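PDB 3LY0: dipeptidase AC. Metallo peptidase. MEROPS family M19, which probably hydrolyses dipeptides as a zinc-dependent metallodipeptidase, and binds a phosphinate mimic of the dipeptide L-Ala-D-Ala at a two-zinc centre. Local coordinates for residues A[59-64]-A[82-87]; A[29-34]-A[104-109]; A[234-239]-A[286-291]; A[144-149]-A[191-196]; A[48-53]-A[320-325]. All coordinates share one frame; numbering follows the deposited sequence.

Contact 1: A[59-64]-A[82-87]; sequences VPSPQA and PLPPMI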
# COMPACT_ATOMS: atom_id res chain seq x y z
N VAL A 59 -4.54 -11.83 -0.53
CA VAL A 59 -4.86 -13.22 -0.22
C VAL A 59 -3.72 -13.83 0.58
O VAL A 59 -2.61 -13.98 0.08
CB VAL A 59 -5.08 -14.03 -1.52
CG1 VAL A 59 -5.31 -15.51 -1.20
CG2 VAL A 59 -6.23 -13.46 -2.32
N PRO A 60 -3.98 -14.19 1.85
CA PRO A 60 -2.89 -14.76 2.66
C PRO A 60 -2.54 -16.19 2.27
O PRO A 60 -3.40 -16.96 1.84
CB PRO A 60 -3.47 -14.77 4.08
CG PRO A 60 -4.64 -13.82 4.04
CD PRO A 60 -5.18 -13.90 2.65
N SER A 61 -1.26 -16.53 2.43
CA SER A 61 -0.78 -17.91 2.29
C SER A 61 -1.09 -18.70 3.56
O SER A 61 -1.36 -18.10 4.61
CB SER A 61 0.72 -17.91 2.04
OG SER A 61 1.03 -17.52 0.72
N PRO A 62 -1.04 -20.04 3.48
CA PRO A 62 -1.33 -20.88 4.64
C PRO A 62 -0.47 -20.53 5.86
O PRO A 62 -0.98 -20.50 6.98
CB PRO A 62 -1.03 -22.29 4.14
CG PRO A 62 -1.30 -22.22 2.67
CD PRO A 62 -0.79 -20.85 2.27
N GLN A 63 0.81 -20.26 5.63
CA GLN A 63 1.65 -19.62 6.63
C GLN A 63 1.51 -18.12 6.38
O GLN A 63 2.20 -17.58 5.52
CB GLN A 63 3.12 -20.01 6.47
CG GLN A 63 3.45 -21.48 6.69
CD GLN A 63 4.87 -21.82 6.23
OE1 GLN A 63 5.86 -21.41 6.85
NE2 GLN A 63 4.97 -22.58 5.15
N ALA A 64 0.61 -17.47 7.10
CA ALA A 64 0.32 -16.07 6.82
C ALA A 64 1.52 -15.18 7.15
O ALA A 64 2.45 -15.60 7.85
CB ALA A 64 -0.90 -15.61 7.59
N PRO A 82 11.44 -17.41 3.42
CA PRO A 82 11.17 -18.20 2.22
C PRO A 82 9.95 -17.66 1.48
O PRO A 82 9.04 -17.16 2.12
CB PRO A 82 10.85 -19.59 2.78
CG PRO A 82 11.41 -19.60 4.17
CD PRO A 82 11.24 -18.19 4.65
N LEU A 83 9.94 -17.75 0.16
CA LEU A 83 8.74 -17.40 -0.61
C LEU A 83 7.72 -18.52 -0.50
O LEU A 83 8.07 -19.69 -0.62
CB LEU A 83 9.10 -17.17 -2.08
CG LEU A 83 9.92 -15.93 -2.40
CD1 LEU A 83 10.54 -16.02 -3.80
CD2 LEU A 83 9.06 -14.67 -2.26
N PRO A 84 6.45 -18.16 -0.29
CA PRO A 84 5.39 -19.17 -0.30
C PRO A 84 5.15 -19.68 -1.71
O PRO A 84 5.58 -19.07 -2.69
CB PRO A 84 4.14 -18.40 0.16
CG PRO A 84 4.62 -17.07 0.64
CD PRO A 84 5.93 -16.81 -0.05
N PRO A 85 4.45 -20.81 -1.82
CA PRO A 85 4.05 -21.33 -3.13
C PRO A 85 3.02 -20.42 -3.81
O PRO A 85 2.30 -19.68 -3.14
CB PRO A 85 3.40 -22.68 -2.82
CG PRO A 85 3.68 -22.96 -1.40
CD PRO A 85 4.00 -21.67 -0.71
N MET A 86 2.96 -20.50 -5.14
CA MET A 86 1.99 -19.75 -5.92
C MET A 86 0.56 -20.18 -5.55
O MET A 86 0.30 -21.36 -5.32
CB MET A 86 2.25 -19.98 -7.43
CG MET A 86 1.40 -19.13 -8.40
SD MET A 86 1.87 -19.33 -10.15
CE MET A 86 2.87 -20.81 -10.01
N ILE A 87 -0.34 -19.21 -5.47
CA ILE A 87 -1.77 -19.48 -5.30
C ILE A 87 -2.44 -19.21 -6.64
O ILE A 87 -2.22 -18.15 -7.24
CB ILE A 87 -2.39 -18.59 -4.20
CG1 ILE A 87 -1.69 -18.83 -2.86
CG2 ILE A 87 -3.89 -18.85 -4.07
CD1 ILE A 87 -2.13 -17.86 -1.77
O HOH W 1 1.03 -19.85 -0.69
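This is a small loop-to-loop contact, partly apolar and partly water-bridged, between the chain that leaves strand 50-57 and the proline-rich run that leads into helix 89-109. At its outer end the hydroxyl of Ser61 lies against the ring of Pro84: OG comes to 3.3 Å from Pro84 CB and to 3.6 Å from Pro84 CG. The first torsion of Ser61 (-76°) sets OG anti to its own carbonyl carbon, so the oxygen points across the gap. A water 2.7 Å from Ser61 OG donates to the carbonyl of Pro85, 2.8 Å from Pro85 O, and Arg168 binds the same hydroxyl through NH1. In this TIM-barrel enzyme, residues 59-64 follow the carboxyl end of a barrel strand, the side on which such barrels carry their active sites; the side chain of Pro60 is about 7 Å from the bound phosphinate. Further in, Ile87 reaches over with its CG1 branch, fully extended to CD1, and only that methyl touches residues 59-64. Ile87 CD1 lies 4.0 Å from Val59 CG1, the two side chains crossing obliquely, and 3.9 Å from the backbone carbonyl oxygen Pro60 O. Val59 also rests on Val95 and Ile87 on Ala92, both of helix 89-109, while Arg168 NH2 holds Val59 O.

Contact 2: A[29-34]-A[104-109]; sequences TIWLKG and LWMERA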
# COMPACT_ATOMS: atom_id res chain seq x y z
N THR A 29 -19.20 -4.54 14.53
CA THR A 29 -18.48 -3.92 15.63
C THR A 29 -17.08 -3.47 15.20
O THR A 29 -16.68 -2.34 15.47
CB THR A 29 -18.38 -4.87 16.84
OG1 THR A 29 -19.71 -5.15 17.31
CG2 THR A 29 -17.56 -4.23 17.96
N ILE A 30 -16.35 -4.35 14.53
CA ILE A 30 -14.98 -4.04 14.14
C ILE A 30 -14.92 -2.74 13.34
O ILE A 30 -14.09 -1.88 13.60
CB ILE A 30 -14.33 -5.19 13.35
CG1 ILE A 30 -14.16 -6.43 14.24
CG2 ILE A 30 -12.97 -4.77 12.78
CD1 ILE A 30 -13.77 -7.68 13.48
N TRP A 31 -15.80 -2.60 12.36
CA TRP A 31 -15.80 -1.44 11.48
C TRP A 31 -16.45 -0.21 12.10
O TRP A 31 -15.87 0.87 12.10
CB TRP A 31 -16.52 -1.83 10.18
CG TRP A 31 -16.85 -0.73 9.18
CD1 TRP A 31 -18.03 -0.58 8.52
CD2 TRP A 31 -15.99 0.31 8.70
NE1 TRP A 31 -17.97 0.50 7.67
CE2 TRP A 31 -16.72 1.06 7.76
CE3 TRP A 31 -14.67 0.69 8.98
CZ2 TRP A 31 -16.19 2.16 7.09
CZ3 TRP A 31 -14.14 1.78 8.31
CH2 TRP A 31 -14.90 2.51 7.39
N LEU A 32 -17.66 -0.37 12.63
CA LEU A 32 -18.41 0.80 13.08
C LEU A 32 -18.04 1.29 14.48
O LEU A 32 -18.23 2.46 14.79
CB LEU A 32 -19.91 0.53 13.00
CG LEU A 32 -20.41 0.21 11.58
CD1 LEU A 32 -21.90 -0.07 11.63
CD2 LEU A 32 -20.10 1.36 10.63
N LYS A 33 -17.51 0.39 15.31
CA LYS A 33 -17.16 0.75 16.68
C LYS A 33 -15.68 0.61 17.00
O LYS A 33 -15.15 1.30 17.86
CB LYS A 33 -17.96 -0.12 17.66
CG LYS A 33 -19.46 0.10 17.60
CD LYS A 33 -20.19 -0.75 18.63
CE LYS A 33 -21.67 -0.43 18.66
NZ LYS A 33 -22.39 -1.29 19.65
N GLY A 34 -15.01 -0.30 16.30
CA GLY A 34 -13.68 -0.73 16.70
C GLY A 34 -13.84 -1.88 17.67
O GLY A 34 -14.88 -2.00 18.33
N LEU A 104 -17.58 -3.47 0.03
CA LEU A 104 -18.88 -2.92 -0.35
C LEU A 104 -19.79 -2.87 0.86
O LEU A 104 -20.54 -1.89 1.05
CB LEU A 104 -19.54 -3.71 -1.48
CG LEU A 104 -18.94 -3.57 -2.88
CD1 LEU A 104 -19.89 -4.17 -3.91
CD2 LEU A 104 -18.63 -2.12 -3.21
N TRP A 105 -19.75 -3.92 1.67
CA TRP A 105 -20.52 -3.93 2.91
C TRP A 105 -20.18 -2.73 3.81
O TRP A 105 -21.07 -2.13 4.39
CB TRP A 105 -20.35 -5.25 3.68
CG TRP A 105 -20.92 -5.12 5.04
CD1 TRP A 105 -22.23 -5.27 5.39
CD2 TRP A 105 -20.22 -4.73 6.22
NE1 TRP A 105 -22.38 -5.02 6.73
CE2 TRP A 105 -21.17 -4.69 7.27
CE3 TRP A 105 -18.88 -4.43 6.51
CZ2 TRP A 105 -20.82 -4.36 8.58
CZ3 TRP A 105 -18.54 -4.10 7.82
CH2 TRP A 105 -19.50 -4.07 8.83
N MET A 106 -18.89 -2.39 3.93
CA MET A 106 -18.48 -1.26 4.76
C MET A 106 -19.21 0.02 4.36
O MET A 106 -19.63 0.82 5.21
CB MET A 106 -16.96 -1.03 4.66
CG MET A 106 -16.09 -2.04 5.40
SD MET A 106 -14.30 -1.97 4.93
CE MET A 106 -13.88 -0.24 5.34
N GLU A 107 -19.36 0.21 3.06
CA GLU A 107 -20.06 1.37 2.54
C GLU A 107 -21.56 1.31 2.84
O GLU A 107 -22.16 2.32 3.21
CB GLU A 107 -19.79 1.46 1.04
CG GLU A 107 -20.42 2.63 0.32
CD GLU A 107 -20.00 2.65 -1.14
OE1 GLU A 107 -19.99 1.55 -1.76
OE2 GLU A 107 -19.68 3.72 -1.67
N ARG A 108 -22.17 0.15 2.69
CA ARG A 108 -23.59 0.01 3.03
C ARG A 108 -23.80 0.32 4.50
O ARG A 108 -24.69 1.08 4.87
CB ARG A 108 -24.11 -1.38 2.70
CG ARG A 108 -24.07 -1.67 1.20
CD ARG A 108 -24.93 -2.87 0.80
NE ARG A 108 -24.56 -4.10 1.49
CZ ARG A 108 -23.56 -4.89 1.11
NH1 ARG A 108 -22.84 -4.57 0.04
NH2 ARG A 108 -23.29 -6.00 1.79
N ALA A 109 -22.96 -0.27 5.35
CA ALA A 109 -23.13 -0.20 6.80
C ALA A 109 -22.86 1.19 7.38
O ALA A 109 -23.41 1.55 8.43
CB ALA A 109 -22.21 -1.23 7.48
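The indole of Trp31 projects from the last turn of helix 27-32 across the carboxyl end of helix 89-109, where Met106 covers one of its faces, Ala109 sits at its edge and Trp105 leans in obliquely. Its CG is anti to the backbone N (chi1 171°), which carries the ring over to the other helix. Met106 crosses the indole at about a right angle: CB and CG run over the pyrrole side, and a bend at the last torsion curls the methyl back, so that CE stands 3.5 Å from the centroid of the six-membered ring of Trp31, almost on its normal. This is a CH-pi contact, and with SD 4.7 Å from the same centroid it also qualifies as Met-aromatic. Trp105 slides past Trp31 in the opposite direction, its CZ3 coming to 3.6 Å from Trp31 CD1 with the ring planes at 61°. Beyond the indoles, Leu32 CD1 meets the methyl of Ala109, 4.3 Å from Ala109 CB. Phe114 packs edge-to-face with Trp31, and Arg27 makes a cation-pi contact with Trp105. One polar bond crosses between the helices: Trp31 NE1 donates to the backbone oxygen Met106 O at 3.0 Å, with an N-H...O angle of 148°, reaching a lone pair in the carbonyl plane. A single residue, Met106, thus receives the indole N-H on its carbonyl and covers the ring with its side chain; the N-H of the buried indole is satisfied by a backbone carbonyl, and the bond probably fixes the indole's rotation within an otherwise apolar interface.

Contact 3: A[234-239]-A[286-291]; sequences SNAHAV and LRHLDH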
# COMPACT_ATOMS: atom_id res chain seq x y z
N SER A 234 6.38 1.76 0.01
CA SER A 234 7.80 1.38 -0.11
C SER A 234 8.67 2.56 0.28
O SER A 234 8.31 3.71 -0.00
CB SER A 234 8.14 0.99 -1.55
OG SER A 234 7.40 -0.14 -1.97
N ASN A 235 9.81 2.28 0.90
CA ASN A 235 10.71 3.32 1.38
C ASN A 235 12.04 3.35 0.64
O ASN A 235 12.17 2.75 -0.43
CB ASN A 235 10.87 3.21 2.90
CG ASN A 235 9.54 3.36 3.63
OD1 ASN A 235 8.60 3.95 3.10
ND2 ASN A 235 9.45 2.80 4.84
N ALA A 236 13.02 4.05 1.20
CA ALA A 236 14.28 4.28 0.49
C ALA A 236 15.34 3.25 0.83
O ALA A 236 15.80 3.18 1.97
CB ALA A 236 14.79 5.69 0.77
N HIS A 237 15.73 2.46 -0.17
CA HIS A 237 16.74 1.42 0.02
C HIS A 237 18.06 2.00 0.52
O HIS A 237 18.78 1.34 1.28
CB HIS A 237 16.96 0.67 -1.29
CG HIS A 237 17.68 -0.63 -1.12
ND1 HIS A 237 19.05 -0.72 -1.16
CD2 HIS A 237 17.21 -1.87 -0.88
CE1 HIS A 237 19.40 -1.98 -0.97
NE2 HIS A 237 18.30 -2.70 -0.80
N ALA A 238 18.37 3.22 0.09
CA ALA A 238 19.63 3.87 0.47
C ALA A 238 19.68 4.13 1.97
O ALA A 238 20.77 4.24 2.54
CB ALA A 238 19.81 5.16 -0.32
N VAL A 239 18.52 4.23 2.61
CA VAL A 239 18.44 4.43 4.05
C VAL A 239 18.30 3.10 4.79
O VAL A 239 19.00 2.86 5.78
CB VAL A 239 17.25 5.36 4.40
CG1 VAL A 239 17.09 5.51 5.90
CG2 VAL A 239 17.42 6.72 3.73
N LEU A 286 11.63 10.62 9.31
CA LEU A 286 12.03 11.84 8.60
C LEU A 286 13.22 11.62 7.69
O LEU A 286 13.39 12.30 6.69
CB LEU A 286 12.32 12.96 9.60
CG LEU A 286 11.06 13.47 10.30
CD1 LEU A 286 11.44 14.38 11.46
CD2 LEU A 286 10.14 14.17 9.31
N ARG A 287 14.07 10.66 8.05
CA ARG A 287 15.20 10.32 7.22
C ARG A 287 14.69 9.79 5.87
O ARG A 287 15.14 10.22 4.81
CB ARG A 287 16.03 9.24 7.93
CG ARG A 287 17.44 9.07 7.41
CD ARG A 287 18.26 8.25 8.41
NE ARG A 287 18.07 8.72 9.79
CZ ARG A 287 17.73 7.94 10.82
NH1 ARG A 287 17.54 6.64 10.65
NH2 ARG A 287 17.58 8.47 12.03
N HIS A 288 13.74 8.86 5.92
CA HIS A 288 13.18 8.34 4.68
C HIS A 288 12.42 9.41 3.91
O HIS A 288 12.57 9.51 2.69
CB HIS A 288 12.27 7.15 4.97
CG HIS A 288 13.02 5.87 5.15
ND1 HIS A 288 13.36 5.04 4.09
CD2 HIS A 288 13.53 5.29 6.26
CE1 HIS A 288 14.03 4.00 4.56
NE2 HIS A 288 14.13 4.12 5.87
N LEU A 289 11.61 10.20 4.60
CA LEU A 289 10.85 11.24 3.91
C LEU A 289 11.78 12.23 3.23
O LEU A 289 11.57 12.59 2.08
CB LEU A 289 9.88 11.96 4.84
CG LEU A 289 8.60 11.20 5.18
CD1 LEU A 289 7.84 11.95 6.27
CD2 LEU A 289 7.73 11.02 3.94
N ASP A 290 12.82 12.67 3.93
CA ASP A 290 13.77 13.60 3.33
C ASP A 290 14.39 13.00 2.09
O ASP A 290 14.54 13.67 1.07
CB ASP A 290 14.90 13.94 4.29
CG ASP A 290 14.51 15.00 5.32
OD1 ASP A 290 13.45 15.64 5.20
OD2 ASP A 290 15.31 15.19 6.26
N HIS A 291 14.80 11.73 2.18
CA HIS A 291 15.47 11.10 1.05
C HIS A 291 14.52 10.97 -0.14
O HIS A 291 14.90 11.25 -1.28
CB HIS A 291 16.04 9.73 1.43
CG HIS A 291 16.97 9.17 0.41
ND1 HIS A 291 18.33 9.39 0.44
CD2 HIS A 291 16.74 8.41 -0.70
CE1 HIS A 291 18.89 8.79 -0.59
NE2 HIS A 291 17.95 8.19 -1.30
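Residues 234-239 form a loop after strand 230-231 of the TIM barrel, just beyond the zinc ligand His233, and helix 283-296 is joined to that loop chiefly through His288. From its CB, the first torsion of His288 (-81°) turns CG anti to the carbonyl carbon and sends the imidazole into the loop. At the near side of the ring, ND1 accepts a hydrogen bond from Ala236 N at 3.1 Å; the bond is fairly straight (160°) and the donor lies close to the ring plane. Beside it Asn235 CB presses to 3.3 Å from ND1 of His288. CE1 of His288 comes to 3.2 Å from Ala236 O, so one peptide unit on each side of Ala236 faces the ring. At the tip NE2 is hydrogen-bonded to Thr240 OG1, an arrangement consistent with a neutral ring protonated at NE2. Val239 CG1 covers one face in a CH-pi contact, 3.6 Å from the ring centroid of His288 and tight against the NE2-CD2 side. An alanine in place of His288 would remove the acceptor for Ala236 N and the face packed by Val239, and would probably loosen the loop that follows His233. One turn on, His291 meets the loop with its ring, CD2 lying 3.7 Å from Ala236 CB, while its NE2 binds Asp248. The loop closes on itself as well: Val239 N donates to Ala236 O at 3.0 Å.

Contact 4: A[144-149]-A[191-196]; sequences IGADLD and TEAGRR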
# COMPACT_ATOMS: atom_id res chain seq x y z
N ILE A 144 -6.72 -13.01 -10.63
CA ILE A 144 -6.83 -12.77 -12.07
C ILE A 144 -6.11 -13.90 -12.82
O ILE A 144 -4.92 -14.13 -12.62
CB ILE A 144 -6.16 -11.43 -12.47
CG1 ILE A 144 -6.60 -10.28 -11.55
CG2 ILE A 144 -6.43 -11.11 -13.94
CD1 ILE A 144 -8.09 -10.09 -11.48
N GLY A 145 -6.84 -14.62 -13.66
CA GLY A 145 -6.19 -15.65 -14.46
C GLY A 145 -5.30 -15.04 -15.53
O GLY A 145 -5.42 -13.86 -15.85
N ALA A 146 -4.40 -15.84 -16.09
CA ALA A 146 -3.50 -15.35 -17.13
C ALA A 146 -4.25 -14.85 -18.37
O ALA A 146 -3.75 -14.02 -19.12
CB ALA A 146 -2.48 -16.43 -17.51
N ASP A 147 -5.47 -15.35 -18.56
CA ASP A 147 -6.34 -14.90 -19.64
C ASP A 147 -6.83 -13.46 -19.46
O ASP A 147 -7.24 -12.80 -20.42
CB ASP A 147 -7.55 -15.84 -19.70
CG ASP A 147 -8.15 -16.08 -18.32
OD1 ASP A 147 -7.76 -17.05 -17.63
OD2 ASP A 147 -8.97 -15.25 -17.91
N LEU A 148 -6.76 -12.97 -18.22
CA LEU A 148 -7.17 -11.62 -17.85
C LEU A 148 -8.68 -11.38 -17.78
O LEU A 148 -9.12 -10.25 -17.56
CB LEU A 148 -6.52 -10.56 -18.73
CG LEU A 148 -4.99 -10.59 -18.82
CD1 LEU A 148 -4.49 -9.40 -19.59
CD2 LEU A 148 -4.38 -10.60 -17.44
N ASP A 149 -9.49 -12.42 -17.99
CA ASP A 149 -10.93 -12.22 -18.00
C ASP A 149 -11.43 -11.59 -16.71
O ASP A 149 -12.32 -10.73 -16.75
CB ASP A 149 -11.67 -13.54 -18.22
CG ASP A 149 -11.78 -13.93 -19.67
OD1 ASP A 149 -11.28 -13.18 -20.54
OD2 ASP A 149 -12.39 -14.98 -19.93
N THR A 191 6.29 -12.26 -16.57
CA THR A 191 5.99 -13.29 -17.56
C THR A 191 5.26 -12.63 -18.73
O THR A 191 4.93 -11.45 -18.69
CB THR A 191 5.05 -14.34 -16.97
OG1 THR A 191 3.80 -13.71 -16.65
CG2 THR A 191 5.64 -14.98 -15.72
N GLU A 192 4.99 -13.40 -19.78
CA GLU A 192 4.26 -12.86 -20.91
C GLU A 192 2.88 -12.38 -20.43
O GLU A 192 2.41 -11.32 -20.84
CB GLU A 192 4.15 -13.91 -22.02
CG GLU A 192 3.71 -13.33 -23.37
CD GLU A 192 2.20 -13.31 -23.53
OE1 GLU A 192 1.52 -14.09 -22.83
OE2 GLU A 192 1.71 -12.53 -24.37
N ALA A 193 2.27 -13.16 -19.55
CA ALA A 193 0.98 -12.77 -18.98
C ALA A 193 1.09 -11.45 -18.20
O ALA A 193 0.19 -10.61 -18.28
CB ALA A 193 0.44 -13.87 -18.08
N GLY A 194 2.18 -11.28 -17.47
CA GLY A 194 2.44 -10.04 -16.76
C GLY A 194 2.57 -8.85 -17.69
O GLY A 194 2.09 -7.75 -17.40
N ARG A 195 3.22 -9.05 -18.83
CA ARG A 195 3.33 -7.99 -19.82
C ARG A 195 1.95 -7.64 -20.37
O ARG A 195 1.61 -6.47 -20.51
CB ARG A 195 4.31 -8.40 -20.93
CG ARG A 195 5.72 -8.61 -20.41
CD ARG A 195 6.77 -8.68 -21.52
NE ARG A 195 6.71 -9.92 -22.28
CZ ARG A 195 7.29 -11.07 -21.91
NH1 ARG A 195 7.98 -11.14 -20.77
NH2 ARG A 195 7.19 -12.14 -22.68
N ARG A 196 1.13 -8.66 -20.66
CA ARG A 196 -0.24 -8.39 -21.08
C ARG A 196 -1.06 -7.69 -20.00
O ARG A 196 -1.88 -6.82 -20.30
CB ARG A 196 -0.93 -9.68 -21.55
CG ARG A 196 -0.41 -10.18 -22.90
CD ARG A 196 -1.20 -11.39 -23.40
NE ARG A 196 -0.94 -12.59 -22.62
CZ ARG A 196 -1.78 -13.11 -21.74
NH1 ARG A 196 -2.95 -12.52 -21.52
NH2 ARG A 196 -1.47 -14.21 -21.08
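The backbone oxygen Ala146 O is gripped by two hydrogen bonds, both from the guanidinium of Arg196, whose two terminal nitrogens meet it end-on. It belongs to a type I beta turn, Gly145 to Leu148, that leads into helix 149-157, and Arg196 stands in the first turns of helix 192-204; the contact therefore joins the amino-terminal ends of two barrel-flanking helices, far from the zinc site. Arg196 NH1 lies 2.9 Å from Ala146 O, nearly along the C=O axis, whereas Arg196 NH2, at 3.0 Å from Ala146 O, comes from above the carbonyl plane. The oxygen itself is close to the guanidinium plane. A bend at the third torsion (-71°) turns that group back alongside its own helix, where Arg196 NE forms a salt bridge with Glu192 OE1, 2.9 Å away and almost straight at 172°. Glu192 thus probably helps to hold the rotation of the guanidinium. An alanine in place of Arg196 would take away both bonds to Ala146 O and would probably leave the turn less firmly held. Around it, Ala146 CB touches Ala193 CB at 3.9 Å, an apolar contact, and Leu148 CD1 packs against the backbone oxygen Arg196 O at 3.7 Å. Each helix start has its own side-chain bond: Asp147 OD2 accepts from Asp149 N in an Asx turn, and Thr191 OG1 caps its helix by accepting from Gly194 N at 3.0 Å.

Contact 5: A[48-53]-A[320-325]; sequences GGFAGG and TGLPAL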
# COMPACT_ATOMS: atom_id res chain seq x y z
N GLY A 48 -8.30 10.52 13.89
CA GLY A 48 -6.94 10.69 13.42
C GLY A 48 -6.80 11.53 12.16
O GLY A 48 -5.68 11.82 11.75
N GLY A 49 -7.92 11.93 11.57
CA GLY A 49 -7.89 12.73 10.36
C GLY A 49 -7.58 11.93 9.11
O GLY A 49 -6.97 12.44 8.17
N PHE A 50 -8.01 10.67 9.10
CA PHE A 50 -7.83 9.79 7.95
C PHE A 50 -8.94 10.12 6.96
O PHE A 50 -10.11 9.82 7.22
CB PHE A 50 -7.91 8.33 8.43
CG PHE A 50 -7.72 7.29 7.34
CD1 PHE A 50 -6.46 6.76 7.07
CD2 PHE A 50 -8.81 6.79 6.64
CE1 PHE A 50 -6.29 5.77 6.08
CE2 PHE A 50 -8.65 5.81 5.66
CZ PHE A 50 -7.38 5.30 5.39
N ALA A 51 -8.58 10.76 5.85
CA ALA A 51 -9.55 11.17 4.82
C ALA A 51 -10.02 10.01 3.94
O ALA A 51 -11.10 10.05 3.35
CB ALA A 51 -8.97 12.27 3.94
N GLY A 52 -9.18 8.99 3.84
CA GLY A 52 -9.46 7.87 2.96
C GLY A 52 -8.16 7.21 2.54
O GLY A 52 -7.07 7.61 2.95
N GLY A 53 -8.29 6.18 1.71
CA GLY A 53 -7.11 5.50 1.23
C GLY A 53 -7.40 4.32 0.33
O GLY A 53 -8.56 4.01 0.02
N THR A 320 -4.89 6.96 14.97
CA THR A 320 -5.03 8.18 15.79
C THR A 320 -3.68 8.85 16.01
O THR A 320 -3.60 9.93 16.61
CB THR A 320 -5.72 7.93 17.15
OG1 THR A 320 -4.84 7.23 18.04
CG2 THR A 320 -7.02 7.16 16.98
N GLY A 321 -2.60 8.21 15.56
CA GLY A 321 -1.27 8.79 15.66
C GLY A 321 -0.88 9.70 14.50
O GLY A 321 0.21 10.27 14.50
N LEU A 322 -1.74 9.82 13.49
CA LEU A 322 -1.41 10.68 12.36
C LEU A 322 -1.12 12.13 12.78
O LEU A 322 -0.21 12.75 12.25
CB LEU A 322 -2.48 10.61 11.28
CG LEU A 322 -2.55 9.28 10.52
CD1 LEU A 322 -3.74 9.26 9.57
CD2 LEU A 322 -1.26 8.98 9.77
N PRO A 323 -1.90 12.67 13.74
CA PRO A 323 -1.57 14.03 14.17
C PRO A 323 -0.17 14.16 14.79
O PRO A 323 0.51 15.16 14.53
CB PRO A 323 -2.67 14.36 15.18
CG PRO A 323 -3.85 13.54 14.72
CD PRO A 323 -3.22 12.24 14.23
N ALA A 324 0.25 13.19 15.60
CA ALA A 324 1.59 13.21 16.17
C ALA A 324 2.66 13.14 15.08
O ALA A 324 3.70 13.80 15.16
CB ALA A 324 1.77 12.07 17.16
N LEU A 325 2.41 12.33 14.05
CA LEU A 325 3.32 12.25 12.92
C LEU A 325 3.45 13.61 12.24
O LEU A 325 4.56 14.08 11.95
CB LEU A 325 2.83 11.19 11.92
CG LEU A 325 3.51 11.17 10.55
CD1 LEU A 325 5.00 10.94 10.66
CD2 LEU A 325 2.88 10.11 9.63
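Two first torsions set up this contact: Phe50 holds CG anti to its backbone N (chi1 -179°), and Leu322 holds CG anti to its carbonyl carbon (chi1 -70°), with CD1 then anti along the second torsion (174°), which brings that methyl to Phe50. The methyl Leu322 CD1 lies 4.4 Å from Phe50 CB, at the edge of the ring and near its plane. One face of the same ring carries a polar atom of its own strand, Gly52 O, 3.4 Å above the plane of Phe50. The backbones come closest at Gly48, which has no side chain, and Thr320, whose CB points away: Gly48 CA lies 3.9 Å from Thr320 CA. A side-chain carbon on Gly48 would fall about 3.1 Å from Thr320 CA, a tight fit that would probably push the segments apart. Gly49 follows with positive phi in a Schellman motif that ends helix 42-48 and turns the chain into strand 50-57 of the barrel sheet. The carbonyl of Gly48 points at the first turn of helix 322-332, coming to 3.5 Å from Leu322 CB and equally to 3.5 Å from Pro323 CD. Pro323 also touches Thr6, and Leu322 touches Val9, so the first turn of the helix packs beside the start of strands 9-11 and 50-57. Thr320 turns its hydroxyl to Asp318. With no hydrogen bond between the two segments, the joint rests on close fit: it depends on the smallness of glycine and on aliphatic carbons meeting a carbonyl oxygen and a ring edge.

All five contacts lie within one TIM-barrel chain. Contact 5 closes the longest loop, 48-53 with 320-325, and contacts 1, 4 and 3 are nested in it in that order along the chain; contact 2 crosses it, their centres about 18 Å apart. Helix 89-109 links contacts 1 and 2: residues 82-87 lead into it and residues 104-109 end it, with contact 1 nested inside the loop of contact 2. Strand 50-57 begins in contact 5 and runs toward the loop of contact 1, centres about 31 Å apart. Contacts 4 and 5, centres about 37 Å apart, are on opposite sides of the chain's centre. Contacts 1 and 3 lie near the bound phosphinate, whereas contact 4 is remote from it.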